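Local coordinates for polyphenol oxidase, chloroplastic (Malus domestica, PDB 6ELV), which catalyses the oxidation of mono- and o-diphenols to o-diquinones, and is represented here by its recombinantly expressed C-terminal domain, at residues R58-N69 with T81-H92. Residues are numbered along the deposited sequence; the frame is centred on the assembly and turned at random.
Sequences RDVAVKFDVYVN and TEFAGSFVSVPH
The R58 side chain crosses the H92 imidazole and meets it in two ways. Its CB lies over one ring face, a CH-pi contact, while the extended chain brings NH1 to the ring edge, where it donates to NE2 of H92 at 2.9 Å, almost in the imidazole plane. H92 suits this place because ND1 donates to V90 O in a nearly straight bond (176°), leaving NE2 as acceptor; an alanine here would probably leave R58 NH1 without this acceptor and its CB without a ring to lie on. A water bridges R58 O and V60 O to S89 OG, and A61 CB rests on the P91 ring.

From V62 the chain pairs with residues 82-89 as an antiparallel beta hairpin, whose second strand edges a mixed sheet. Apolar V62 and F64 suit the buried face, packing on F56 and I54 of strand 48-57, and F87 on T102 of strand 99-107, both in the other sheet. CG1 of V62 meets the edge of the F87 ring at CD2 (4.0 Å). K63, on the more open face, passes V88 CG2 with its methylenes. With CG wedged between its backbone N and carbonyl carbon (chi1 66°), F64 turns one ring face under F87 CB. D65 OD1 takes a salt bridge from NZ of K63 (2.8 Å), whose chain bends at its last torsion; in one S86 conformer, OG also donates to OD1 (2.7 Å), from above the carboxylate plane. A classic beta bulge follows: A84 N and, weakly, G85 N both donate to V66 O, the first at 2.8 Å, and a side chain at G85 would jam against the preceding carbonyl. Past it, Y67 takes the F83 ring edge on its face, T-shaped with planes at 70°.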
# COMPACT_ATOMS: atom_id res chain seq x y z
N ARG A 58 14.13 -9.64 11.87
CA ARG A 58 14.17 -8.52 12.80
C ARG A 58 15.53 -7.83 12.85
O ARG A 58 15.59 -6.63 13.15
CB ARG A 58 13.75 -8.97 14.19
CG ARG A 58 12.27 -9.28 14.28
CD ARG A 58 11.92 -9.93 15.62
NE ARG A 58 10.51 -10.29 15.70
CZ ARG A 58 9.56 -9.55 16.27
NH1 ARG A 58 9.87 -8.41 16.87
NH2 ARG A 58 8.31 -9.97 16.26
N ASP A 59 16.62 -8.55 12.55
CA ASP A 59 17.95 -7.94 12.57
C ASP A 59 18.29 -7.19 11.29
O ASP A 59 19.44 -6.74 11.14
CB ASP A 59 19.04 -8.96 12.92
CG ASP A 59 19.18 -10.09 11.91
OD1 ASP A 59 18.64 -10.01 10.79
OD2 ASP A 59 19.85 -11.09 12.25
N VAL A 60 17.33 -7.02 10.38
CA VAL A 60 17.51 -6.27 9.14
C VAL A 60 16.67 -5.01 9.25
O VAL A 60 15.44 -5.09 9.42
CB VAL A 60 17.09 -7.11 7.93
CG1 VAL A 60 17.10 -6.26 6.65
CG2 VAL A 60 17.97 -8.34 7.78
N ALA A 61 17.29 -3.83 9.16
CA ALA A 61 16.52 -2.60 9.08
C ALA A 61 15.68 -2.61 7.81
O ALA A 61 16.18 -2.97 6.74
CB ALA A 61 17.45 -1.38 9.05
N VAL A 62 14.41 -2.24 7.93
CA VAL A 62 13.51 -2.25 6.78
C VAL A 62 12.84 -0.89 6.67
O VAL A 62 12.38 -0.32 7.66
CB VAL A 62 12.46 -3.37 6.88
CG1 VAL A 62 11.40 -3.22 5.79
CG2 VAL A 62 13.14 -4.72 6.79
N LYS A 63 12.79 -0.38 5.44
CA LYS A 63 11.97 0.78 5.15
C LYS A 63 11.44 0.66 3.73
O LYS A 63 12.20 0.37 2.80
CB LYS A 63 12.77 2.07 5.25
CG LYS A 63 11.94 3.31 4.95
CD LYS A 63 12.67 4.55 5.41
CE LYS A 63 11.73 5.71 5.64
NZ LYS A 63 11.39 6.35 4.37
N PHE A 64 10.14 0.91 3.58
CA PHE A 64 9.56 1.12 2.27
C PHE A 64 8.51 2.21 2.37
O PHE A 64 7.86 2.38 3.41
CB PHE A 64 9.01 -0.18 1.62
CG PHE A 64 7.82 -0.80 2.32
CD1 PHE A 64 6.52 -0.37 2.05
CD2 PHE A 64 8.00 -1.88 3.17
CE1 PHE A 64 5.44 -0.98 2.66
CE2 PHE A 64 6.93 -2.50 3.78
CZ PHE A 64 5.64 -2.05 3.53
N ASP A 65 8.36 2.95 1.28
CA ASP A 65 7.43 4.06 1.20
C ASP A 65 6.26 3.68 0.30
O ASP A 65 6.39 2.86 -0.61
CB ASP A 65 8.13 5.32 0.69
CG ASP A 65 9.28 5.76 1.59
OD1 ASP A 65 9.28 5.46 2.80
OD2 ASP A 65 10.19 6.44 1.07
N VAL A 66 5.10 4.27 0.59
CA VAL A 66 3.86 3.94 -0.09
C VAL A 66 3.29 5.20 -0.73
O VAL A 66 3.17 6.23 -0.06
CB VAL A 66 2.84 3.35 0.89
CG1 VAL A 66 1.57 2.91 0.15
CG2 VAL A 66 3.45 2.19 1.67
N TYR A 67 2.94 5.09 -2.01
CA TYR A 67 2.34 6.18 -2.77
C TYR A 67 1.05 5.70 -3.42
O TYR A 67 0.86 4.50 -3.66
CB TYR A 67 3.30 6.70 -3.86
CG TYR A 67 4.55 7.35 -3.32
CD1 TYR A 67 5.58 6.58 -2.79
CD2 TYR A 67 4.70 8.73 -3.35
CE1 TYR A 67 6.72 7.18 -2.30
CE2 TYR A 67 5.84 9.33 -2.87
CZ TYR A 67 6.84 8.55 -2.33
OH TYR A 67 7.99 9.15 -1.84
N VAL A 68 0.18 6.64 -3.75
CA VAL A 68 -1.08 6.34 -4.42
C VAL A 68 -1.24 7.28 -5.61
O VAL A 68 -0.89 8.46 -5.53
CB VAL A 68 -2.27 6.48 -3.44
CG1 VAL A 68 -3.60 6.23 -4.13
CG2 VAL A 68 -2.11 5.50 -2.29
N ASN A 69 -1.82 6.77 -6.70
CA ASN A 69 -2.17 7.63 -7.82
C ASN A 69 -3.48 7.16 -8.44
O ASN A 69 -3.93 6.04 -8.23
CB ASN A 69 -1.06 7.76 -8.89
CG ASN A 69 -0.80 6.49 -9.69
OD1 ASN A 69 0.08 5.70 -9.35
ND2 ASN A 69 -1.52 6.31 -10.80
N THR A 81 2.09 10.51 -8.51
CA THR A 81 1.91 9.75 -7.28
C THR A 81 2.04 10.64 -6.05
O THR A 81 2.83 11.59 -6.01
CB THR A 81 2.89 8.58 -7.16
OG1 THR A 81 4.22 9.08 -7.01
CG2 THR A 81 2.83 7.67 -8.36
N GLU A 82 1.26 10.28 -5.03
CA GLU A 82 1.13 11.05 -3.81
C GLU A 82 1.51 10.18 -2.63
O GLU A 82 0.97 9.09 -2.46
CB GLU A 82 -0.33 11.47 -3.64
CG GLU A 82 -0.56 12.38 -2.48
CD GLU A 82 0.06 13.75 -2.70
OE1 GLU A 82 0.21 14.17 -3.87
OE2 GLU A 82 0.42 14.39 -1.69
N PHE A 83 2.41 10.69 -1.79
CA PHE A 83 2.89 9.94 -0.63
C PHE A 83 1.76 9.67 0.35
O PHE A 83 1.03 10.58 0.76
CB PHE A 83 3.99 10.75 0.06
CG PHE A 83 4.50 10.12 1.32
CD1 PHE A 83 5.30 8.98 1.28
CD2 PHE A 83 4.18 10.65 2.56
CE1 PHE A 83 5.77 8.39 2.45
CE2 PHE A 83 4.66 10.05 3.73
CZ PHE A 83 5.45 8.93 3.66
N ALA A 84 1.65 8.41 0.77
CA ALA A 84 0.63 7.98 1.73
C ALA A 84 1.19 7.57 3.09
O ALA A 84 0.46 7.66 4.09
CB ALA A 84 -0.17 6.80 1.16
N GLY A 85 2.44 7.12 3.16
CA GLY A 85 3.01 6.67 4.42
C GLY A 85 4.17 5.74 4.16
O GLY A 85 4.54 5.47 3.02
N SER A 86 4.75 5.26 5.25
CA SER A 86 5.95 4.42 5.18
C SER A 86 5.87 3.35 6.24
O SER A 86 5.28 3.54 7.30
CB SER A 86 7.23 5.20 5.48
OG SER A 86 7.41 6.27 4.59
N PHE A 87 6.50 2.22 5.95
CA PHE A 87 6.76 1.19 6.94
C PHE A 87 8.24 1.22 7.29
O PHE A 87 9.09 1.21 6.40
CB PHE A 87 6.45 -0.21 6.40
CG PHE A 87 6.77 -1.27 7.40
CD1 PHE A 87 5.92 -1.50 8.46
CD2 PHE A 87 7.98 -1.95 7.34
CE1 PHE A 87 6.23 -2.43 9.41
CE2 PHE A 87 8.29 -2.88 8.30
CZ PHE A 87 7.42 -3.12 9.34
N VAL A 88 8.55 1.24 8.59
CA VAL A 88 9.92 1.25 9.08
C VAL A 88 10.04 0.24 10.21
O VAL A 88 9.20 0.21 11.11
CB VAL A 88 10.32 2.65 9.61
CG1 VAL A 88 11.70 2.61 10.24
CG2 VAL A 88 10.27 3.67 8.51
N SER A 89 11.12 -0.53 10.20
CA SER A 89 11.53 -1.34 11.34
C SER A 89 13.00 -1.07 11.64
O SER A 89 13.83 -1.07 10.73
CB SER A 89 11.32 -2.82 11.06
OG SER A 89 11.66 -3.58 12.20
N VAL A 90 13.31 -0.86 12.91
CA VAL A 90 14.70 -0.70 13.36
C VAL A 90 15.22 -2.08 13.76
O VAL A 90 14.47 -2.89 14.34
CB VAL A 90 14.84 0.38 14.46
CG1 VAL A 90 14.22 -0.07 15.72
CG2 VAL A 90 16.30 0.76 14.73
N PRO A 91 16.46 -2.40 13.43
CA PRO A 91 16.96 -3.76 13.69
C PRO A 91 17.02 -4.05 15.18
O PRO A 91 17.38 -3.20 15.99
CB PRO A 91 18.36 -3.75 13.06
CG PRO A 91 18.68 -2.33 12.78
CD PRO A 91 17.42 -1.57 12.69
N HIS A 92 16.64 -5.27 15.52
CA HIS A 92 16.59 -5.68 16.92
C HIS A 92 16.60 -7.20 16.97
O HIS A 92 16.47 -7.88 15.95
CB HIS A 92 15.34 -5.12 17.61
CG HIS A 92 14.05 -5.61 17.03
ND1 HIS A 92 13.49 -5.06 15.90
CD2 HIS A 92 13.21 -6.61 17.42
CE1 HIS A 92 12.36 -5.69 15.62
NE2 HIS A 92 12.16 -6.62 16.53
O HOH W 1 13.94 -4.82 11.70